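Local coordinates for AlyGC (PDB 5GKD), which cleaves the polysaccharide alginate as a lyase of family PL6, probably by calcium-assisted beta-elimination, at residues G294-K299 against R332-I337; D453-A458 against L477-T482; N395-P400 against L414-K419. All blocks are in the same frame, centred on the assembly; numbering follows the deposited sequence.

Along the chain the three contacts follow one another in the order 1, 3, 2, and none touches another. Contact 1 joins two loops of the first parallel beta-helix that lie near the calcium and carbonate sites, probably beside the active site: the side chain of R332 is about 12 Å from the bound calcium ion and meets Y303, which lines the carbonate pocket. Contact 3 packs the chain leaving that beta-helix against its flank, its centre about 36 Å from that of contact 1. Contact 2 belongs to the beginning of the second beta-helix, with about 54 Å between its centre and that of contact 1, across the middle of the chain. The nearest atoms of contacts 2 and 3 are about 19 Å apart.

Contact 1: G294-K299 against R332-I337; sequences GVPNSK and RSAAPI
The ring of P296 meets the hydroxyl of S333 in a van der Waals contact, with CG of P296 3.3 Å from S333 OG. Beside it, G294 and A334 form a single antiparallel, hydrogen-bonded bridge: A334 N lies 3.0 Å from G294 O, and G294 N lies 2.9 Å from A334 O in a nearly straight bond (170° at the hydrogen). Because S333 and A334 both face G294, the arrangement is a classic beta bulge, here joining the loops that follow strands 289-292 and 322-326. The CA of R332 adds a CH...O contact of 3.1 Å to G294 O. A small alanine suits position 334, whose CB points at the other segment and lies 3.5 Å from G294 O. CG1 of V295 is anti to the backbone N (chi1 -176°); the other methyl, CG2, stands beside the backbone N and lies 3.8 Å from CG of R332. P296, whose ring restrains phi near the value needed, fits the second position of the type II turn V295-S298. The guanidinium of R332 turns elsewhere, to G327 O, to a salt bridge with E631 in the second beta-helix and to a cation-pi contact with Y303.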
loop_
_atom_site.group_PDB
_atom_site.type_symbol
_atom_site.label_atom_id
_atom_site.label_comp_id
_atom_site.label_asym_id
_atom_site.label_seq_id
_atom_site.Cartn_x
_atom_site.Cartn_y
_atom_site.Cartn_z
ATOM N N GLY A 294 12.123 2.309 37.003
ATOM C CA GLY A 294 10.783 1.812 36.805
ATOM C C GLY A 294 9.728 2.869 37.102
ATOM O O GLY A 294 10.020 4.015 37.418
ATOM N N VAL A 295 8.478 2.460 36.962
ATOM C CA VAL A 295 7.322 3.313 37.219
ATOM C C VAL A 295 6.742 2.925 38.577
ATOM O O VAL A 295 6.493 1.734 38.805
ATOM C CB VAL A 295 6.250 3.166 36.123
ATOM C CG1 VAL A 295 5.089 4.138 36.367
ATOM C CG2 VAL A 295 6.825 3.346 34.734
ATOM N N PRO A 296 6.524 3.872 39.495
ATOM C CA PRO A 296 5.807 3.533 40.731
ATOM C C PRO A 296 4.432 2.978 40.402
ATOM O O PRO A 296 3.735 3.499 39.532
ATOM C CB PRO A 296 5.705 4.870 41.473
ATOM C CG PRO A 296 6.634 5.809 40.759
ATOM C CD PRO A 296 6.756 5.318 39.365
ATOM N N ASN A 297 4.052 1.906 41.097
ATOM C CA ASN A 297 2.764 1.246 40.868
ATOM C C ASN A 297 2.562 0.928 39.386
ATOM O O ASN A 297 1.494 1.164 38.815
ATOM C CB ASN A 297 1.613 2.092 41.404
ATOM C CG ASN A 297 1.683 2.278 42.904
ATOM O OD1 ASN A 297 1.407 1.353 43.665
ATOM N ND2 ASN A 297 2.041 3.483 43.337
ATOM N N SER A 298 3.617 0.414 38.757
ATOM C CA SER A 298 3.614 0.176 37.323
ATOM C C SER A 298 2.469 -0.739 36.913
ATOM O O SER A 298 2.127 -1.683 37.620
ATOM C CB SER A 298 4.930 -0.467 36.898
ATOM O OG SER A 298 4.887 -0.813 35.531
ATOM N N LYS A 299 1.895 -0.461 35.747
ATOM C CA LYS A 299 1.032 -1.439 35.115
ATOM C C LYS A 299 1.855 -2.631 34.643
ATOM O O LYS A 299 3.074 -2.553 34.477
ATOM C CB LYS A 299 0.272 -0.813 33.950
ATOM C CG LYS A 299 -1.007 -0.143 34.401
ATOM C CD LYS A 299 -1.024 1.324 34.068
ATOM C CE LYS A 299 -1.352 1.569 32.616
ATOM N NZ LYS A 299 -2.045 2.882 32.461
ATOM N N ARG A 332 9.040 7.188 34.663
ATOM C CA ARG A 332 9.925 6.184 35.261
ATOM C C ARG A 332 10.778 6.817 36.369
ATOM O O ARG A 332 11.980 7.032 36.243
ATOM C CB ARG A 332 10.795 5.535 34.186
ATOM C CG ARG A 332 10.060 4.631 33.196
ATOM C CD ARG A 332 11.032 4.053 32.168
ATOM N NE ARG A 332 11.461 5.060 31.200
ATOM C CZ ARG A 332 11.288 4.968 29.889
ATOM N NH1 ARG A 332 10.705 3.910 29.368
ATOM N NH2 ARG A 332 11.704 5.944 29.100
ATOM N N SER A 333 10.130 7.077 37.493
ATOM C CA SER A 333 10.732 7.849 38.570
ATOM C C SER A 333 11.206 6.987 39.728
ATOM O O SER A 333 11.715 7.524 40.713
ATOM C CB SER A 333 9.733 8.892 39.083
ATOM O OG SER A 333 8.591 8.250 39.621
ATOM N N ALA A 334 11.043 5.675 39.645
ATOM C CA ALA A 334 11.408 4.757 40.721
ATOM C C ALA A 334 12.810 4.224 40.438
ATOM O O ALA A 334 12.990 3.358 39.579
ATOM C CB ALA A 334 10.390 3.621 40.835
ATOM N N ALA A 335 13.800 4.743 41.175
ATOM C CA ALA A 335 15.198 4.366 41.010
ATOM C C ALA A 335 15.478 3.012 41.655
ATOM O O ALA A 335 14.700 2.534 42.480
ATOM C CB ALA A 335 16.099 5.445 41.608
ATOM N N PRO A 336 16.583 2.367 41.286
ATOM C CA PRO A 336 16.854 1.013 41.798
ATOM C C PRO A 336 17.076 0.982 43.309
ATOM O O PRO A 336 17.725 1.865 43.878
ATOM C CB PRO A 336 18.127 0.605 41.049
ATOM C CG PRO A 336 18.191 1.480 39.865
ATOM C CD PRO A 336 17.557 2.777 40.265
ATOM N N ILE A 337 16.557 -0.067 43.963
ATOM C CA ILE A 337 16.689 -0.199 45.410
ATOM C C ILE A 337 17.185 -1.588 45.802
ATOM O O ILE A 337 17.140 -2.543 45.024
ATOM C CB ILE A 337 15.370 0.108 46.153
ATOM C CG1 ILE A 337 14.209 -0.700 45.571
ATOM C CG2 ILE A 337 15.072 1.589 46.091
ATOM C CD1 ILE A 337 12.920 -0.644 46.412
#

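Contact 2: D453-A458 against L477-T482; sequences DAIASA and LSLDKT
Helix 450-457 lies at the start of the second parallel beta-helix, and here its last turn, with I455, and A458 just beyond it, meet strand 477-479 and the loop after it. The two short segments run nearly the same way, their axes 19° apart and 8.9 Å from each other at closest approach. I455 carries the apolar part. Its CD1 reaches CG of L477 at 3.6 Å, the two side chains crossing at about a right angle, while its other branch, CG2, lies 4.3 Å from CD1 of L479. A branched aliphatic residue suits this place, because its two arms reach different leucines of the strand; I455 also rests on L464, L483 and I485 of neighbouring strands. K481 supplies the polar part. Its CG stands between the backbone N and the carbonyl carbon (chi1 72°), and the chain bends at chi3, turning CE toward the helix end, where NZ gives a hydrogen bond of 2.8 Å to I455 O and a second of 3.0 Å to A458 O, the latter from above the carbonyl plane. CD of K481 passes 3.6 Å from A458 O. Within its segment I455 O receives a weak bond from A458 N, and A458 O lies just after the helix; one lysine amine reaches both, and its positive charge would probably interact favourably with the negative end of the helix dipole. The arrangement is consistent with the N-terminal cap of a parallel beta-helix, in which a short amphipathic helix covers the open end of the hydrophobic core, as in the pectate-lyase-like fold.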
loop_
_atom_site.group_PDB
_atom_site.type_symbol
_atom_site.label_atom_id
_atom_site.label_comp_id
_atom_site.label_asym_id
_atom_site.label_seq_id
_atom_site.Cartn_x
_atom_site.Cartn_y
_atom_site.Cartn_z
ATOM N N ASP A 453 17.852 -4.547 -20.697
ATOM C CA ASP A 453 18.336 -5.886 -20.988
ATOM C C ASP A 453 19.565 -6.225 -20.161
ATOM O O ASP A 453 19.713 -7.363 -19.715
ATOM C CB ASP A 453 18.633 -6.029 -22.483
ATOM C CG ASP A 453 17.379 -5.944 -23.333
ATOM O OD1 ASP A 453 16.311 -6.386 -22.869
ATOM O OD2 ASP A 453 17.460 -5.428 -24.466
ATOM N N ALA A 454 20.454 -5.260 -19.932
ATOM C CA ALA A 454 21.639 -5.556 -19.130
ATOM C C ALA A 454 21.266 -5.863 -17.684
ATOM O O ALA A 454 21.820 -6.786 -17.074
ATOM C CB ALA A 454 22.623 -4.392 -19.191
ATOM N N ILE A 455 20.338 -5.093 -17.117
ATOM C CA ILE A 455 19.859 -5.370 -15.765
ATOM C C ILE A 455 19.250 -6.772 -15.693
ATOM O O ILE A 455 19.541 -7.554 -14.782
ATOM C CB ILE A 455 18.853 -4.285 -15.332
ATOM C CG1 ILE A 455 19.576 -2.983 -14.997
ATOM C CG2 ILE A 455 18.015 -4.750 -14.162
ATOM C CD1 ILE A 455 18.670 -1.792 -14.911
ATOM N N ALA A 456 18.427 -7.123 -16.677
ATOM C CA ALA A 456 17.672 -8.365 -16.599
ATOM C C ALA A 456 18.568 -9.595 -16.657
ATOM O O ALA A 456 18.234 -10.621 -16.062
ATOM C CB ALA A 456 16.628 -8.418 -17.717
ATOM N N SER A 457 19.696 -9.533 -17.360
ATOM C CA SER A 457 20.526 -10.723 -17.494
ATOM C C SER A 457 21.754 -10.703 -16.601
ATOM O O SER A 457 22.468 -11.708 -16.536
ATOM C CB SER A 457 20.942 -10.929 -18.950
ATOM O OG SER A 457 21.705 -9.850 -19.422
ATOM N N ALA A 458 22.009 -9.601 -15.900
ATOM C CA ALA A 458 23.061 -9.580 -14.899
ATOM C C ALA A 458 22.716 -10.519 -13.739
ATOM O O ALA A 458 21.565 -10.914 -13.548
ATOM C CB ALA A 458 23.268 -8.158 -14.374
ATOM N N LEU A 477 12.811 0.002 -15.023
ATOM C CA LEU A 477 13.940 -0.841 -14.644
ATOM C C LEU A 477 13.645 -1.401 -13.260
ATOM O O LEU A 477 13.864 -0.726 -12.254
ATOM C CB LEU A 477 15.231 -0.034 -14.639
ATOM C CG LEU A 477 15.963 0.350 -15.924
ATOM C CD1 LEU A 477 15.180 0.036 -17.163
ATOM C CD2 LEU A 477 16.353 1.815 -15.879
ATOM N N SER A 478 13.125 -2.622 -13.188
ATOM C CA SER A 478 12.775 -3.212 -11.903
ATOM C C SER A 478 13.925 -4.093 -11.442
ATOM O O SER A 478 14.356 -5.002 -12.161
ATOM C CB SER A 478 11.454 -3.982 -11.969
ATOM O OG SER A 478 11.408 -4.830 -13.088
ATOM N N LEU A 479 14.434 -3.795 -10.257
ATOM C CA LEU A 479 15.617 -4.428 -9.699
ATOM C C LEU A 479 15.194 -5.434 -8.635
ATOM O O LEU A 479 14.543 -5.065 -7.651
ATOM C CB LEU A 479 16.534 -3.365 -9.100
ATOM C CG LEU A 479 17.963 -3.726 -8.747
ATOM C CD1 LEU A 479 18.647 -4.389 -9.925
ATOM C CD2 LEU A 479 18.678 -2.457 -8.385
ATOM N N ASP A 480 15.552 -6.701 -8.839
ATOM C CA ASP A 480 15.265 -7.753 -7.875
ATOM C C ASP A 480 16.543 -8.491 -7.513
ATOM O O ASP A 480 16.504 -9.644 -7.098
ATOM C CB ASP A 480 14.184 -8.720 -8.385
ATOM C CG ASP A 480 14.591 -9.474 -9.652
ATOM O OD1 ASP A 480 15.731 -9.322 -10.124
ATOM O OD2 ASP A 480 13.765 -10.240 -10.181
ATOM N N LYS A 481 17.684 -7.819 -7.652
ATOM C CA LYS A 481 18.968 -8.377 -7.260
ATOM C C LYS A 481 19.848 -7.237 -6.762
ATOM O O LYS A 481 19.453 -6.069 -6.785
ATOM C CB LYS A 481 19.606 -9.125 -8.431
ATOM C CG LYS A 481 20.121 -8.205 -9.524
ATOM C CD LYS A 481 20.235 -8.905 -10.871
ATOM C CE LYS A 481 18.878 -9.101 -11.486
ATOM N NZ LYS A 481 18.954 -9.598 -12.889
ATOM N N THR A 482 21.054 -7.571 -6.320
ATOM C CA THR A 482 22.008 -6.550 -5.904
ATOM C C THR A 482 22.823 -6.122 -7.122
ATOM O O THR A 482 23.401 -6.964 -7.819
ATOM C CB THR A 482 22.912 -7.071 -4.783
ATOM O OG1 THR A 482 22.117 -7.357 -3.612
ATOM C CG2 THR A 482 23.978 -6.050 -4.431
#

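Contact 3: N395-P400 against L414-K419; sequences NGLLYP and LEPIGK
N395 ND2 is gripped by two oxygens, both close to the plane of its amide: it donates to L414 O at 2.8 Å and to Y399 OH at 3.2 Å. The former bond, 163° at the hydrogen, comes to L414 O from above that carbonyl's plane. The amide's other polar atom, OD1, accepts from L397 N at 2.9 Å, an Asx turn that bends the chain through G396, whose positive phi suits a glycine; OD1 also lies at the edge of the Y399 ring, in its plane. An alanine at N395 would probably leave L414 O and L397 N without these mates and deprive Y399 OH of one partner, although its bond to S411 O would probably remain. Beside the amide, CD1 of L397 meets CD1 of L414 at 3.8 Å, crossing at about a right angle, and CD2 of L397 lies 4.0 Å from CG of P416. L397 and L414 rest on strands 246-253 and 271-278, and P416 on V251 of the former, laying the chain along the beta-helix flank. With ND2 holding L414 O and OD1 holding L397 N, the carboxamide is fixed in its rotation and ties the Asx turn to 414-419, while the leucines and P416 probably exclude water beside it.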
loop_
_atom_site.group_PDB
_atom_site.type_symbol
_atom_site.label_atom_id
_atom_site.label_comp_id
_atom_site.label_asym_id
_atom_site.label_seq_id
_atom_site.Cartn_x
_atom_site.Cartn_y
_atom_site.Cartn_z
ATOM N N ASN A 395 39.985 -20.268 25.780
ATOM C CA ASN A 395 38.547 -20.276 25.618
ATOM C C ASN A 395 38.037 -19.057 24.863
ATOM O O ASN A 395 36.830 -18.836 24.800
ATOM C CB ASN A 395 37.874 -20.383 26.986
ATOM C CG ASN A 395 38.091 -19.147 27.851
ATOM O OD1 ASN A 395 38.763 -18.205 27.455
ATOM N ND2 ASN A 395 37.504 -19.149 29.031
ATOM N N GLY A 396 38.945 -18.254 24.310
ATOM C CA GLY A 396 38.606 -17.047 23.587
ATOM C C GLY A 396 38.306 -15.821 24.427
ATOM O O GLY A 396 37.950 -14.785 23.859
ATOM N N LEU A 397 38.435 -15.888 25.748
ATOM C CA LEU A 397 38.053 -14.776 26.603
ATOM C C LEU A 397 39.270 -14.098 27.228
ATOM O O LEU A 397 40.284 -14.741 27.520
ATOM C CB LEU A 397 37.107 -15.239 27.706
ATOM C CG LEU A 397 35.851 -16.006 27.294
ATOM C CD1 LEU A 397 35.045 -16.350 28.526
ATOM C CD2 LEU A 397 35.024 -15.203 26.308
ATOM N N LEU A 398 39.134 -12.790 27.462
ATOM C CA LEU A 398 40.183 -11.988 28.078
ATOM C C LEU A 398 40.146 -12.093 29.596
ATOM O O LEU A 398 39.079 -12.013 30.211
ATOM C CB LEU A 398 40.034 -10.521 27.670
ATOM C CG LEU A 398 40.324 -10.185 26.213
ATOM C CD1 LEU A 398 39.869 -8.767 25.906
ATOM C CD2 LEU A 398 41.807 -10.349 25.938
ATOM N N TYR A 399 41.324 -12.245 30.199
ATOM C CA TYR A 399 41.508 -12.283 31.641
ATOM C C TYR A 399 42.684 -11.412 32.055
ATOM O O TYR A 399 43.657 -11.279 31.308
ATOM C CB TYR A 399 41.754 -13.718 32.130
ATOM C CG TYR A 399 40.566 -14.623 31.950
ATOM C CD1 TYR A 399 40.365 -15.311 30.757
ATOM C CD2 TYR A 399 39.649 -14.797 32.969
ATOM C CE1 TYR A 399 39.278 -16.151 30.586
ATOM C CE2 TYR A 399 38.563 -15.620 32.811
ATOM C CZ TYR A 399 38.374 -16.294 31.618
ATOM O OH TYR A 399 37.279 -17.111 31.489
ATOM N N PRO A 400 42.628 -10.807 33.239
ATOM C CA PRO A 400 43.820 -10.156 33.794
ATOM C C PRO A 400 45.002 -11.118 33.818
ATOM O O PRO A 400 44.853 -12.301 34.127
ATOM C CB PRO A 400 43.394 -9.775 35.218
ATOM C CG PRO A 400 41.898 -9.791 35.211
ATOM C CD PRO A 400 41.514 -10.845 34.206
ATOM N N LEU A 414 34.927 -20.804 32.084
ATOM C CA LEU A 414 33.948 -20.642 31.019
ATOM C C LEU A 414 34.469 -21.271 29.732
ATOM O O LEU A 414 35.664 -21.213 29.435
ATOM C CB LEU A 414 33.637 -19.170 30.788
ATOM C CG LEU A 414 32.721 -18.427 31.760
ATOM C CD1 LEU A 414 32.609 -17.001 31.323
ATOM C CD2 LEU A 414 31.355 -19.081 31.830
ATOM N N GLU A 415 33.567 -21.906 28.985
ATOM C CA GLU A 415 33.881 -22.467 27.672
ATOM C C GLU A 415 32.768 -22.080 26.709
ATOM O O GLU A 415 31.761 -22.786 26.586
ATOM C CB GLU A 415 34.051 -23.984 27.742
ATOM C CG GLU A 415 35.167 -24.413 28.679
ATOM C CD GLU A 415 35.565 -25.864 28.506
ATOM O OE1 GLU A 415 36.786 -26.146 28.493
ATOM O OE2 GLU A 415 34.662 -26.720 28.385
ATOM N N PRO A 416 32.907 -20.943 26.032
ATOM C CA PRO A 416 31.848 -20.470 25.132
ATOM C C PRO A 416 31.567 -21.484 24.040
ATOM O O PRO A 416 32.484 -21.984 23.390
ATOM C CB PRO A 416 32.435 -19.180 24.538
ATOM C CG PRO A 416 33.510 -18.774 25.478
ATOM C CD PRO A 416 34.051 -20.021 26.083
ATOM N N ILE A 417 30.283 -21.759 23.815
ATOM C CA ILE A 417 29.913 -22.638 22.715
ATOM C C ILE A 417 30.281 -21.982 21.389
ATOM O O ILE A 417 30.171 -20.758 21.224
ATOM C CB ILE A 417 28.421 -23.003 22.785
ATOM C CG1 ILE A 417 28.117 -24.143 21.812
ATOM C CG2 ILE A 417 27.528 -21.806 22.540
ATOM C CD1 ILE A 417 27.277 -25.222 22.433
ATOM N N GLY A 418 30.766 -22.791 20.455
ATOM C CA GLY A 418 31.180 -22.290 19.166
ATOM C C GLY A 418 30.071 -22.306 18.129
ATOM O O GLY A 418 29.080 -23.001 18.266
ATOM N N LYS A 419 30.256 -21.507 17.080
ATOM C CA LYS A 419 29.269 -21.452 16.011
ATOM C C LYS A 419 29.080 -22.816 15.347
ATOM O O LYS A 419 27.979 -23.129 14.884
ATOM C CB LYS A 419 29.676 -20.403 14.973
ATOM C CG LYS A 419 28.672 -20.179 13.835
ATOM C CD LYS A 419 29.110 -19.010 12.971
ATOM C CE LYS A 419 28.122 -18.707 11.879
ATOM N NZ LYS A 419 28.644 -17.665 10.939
#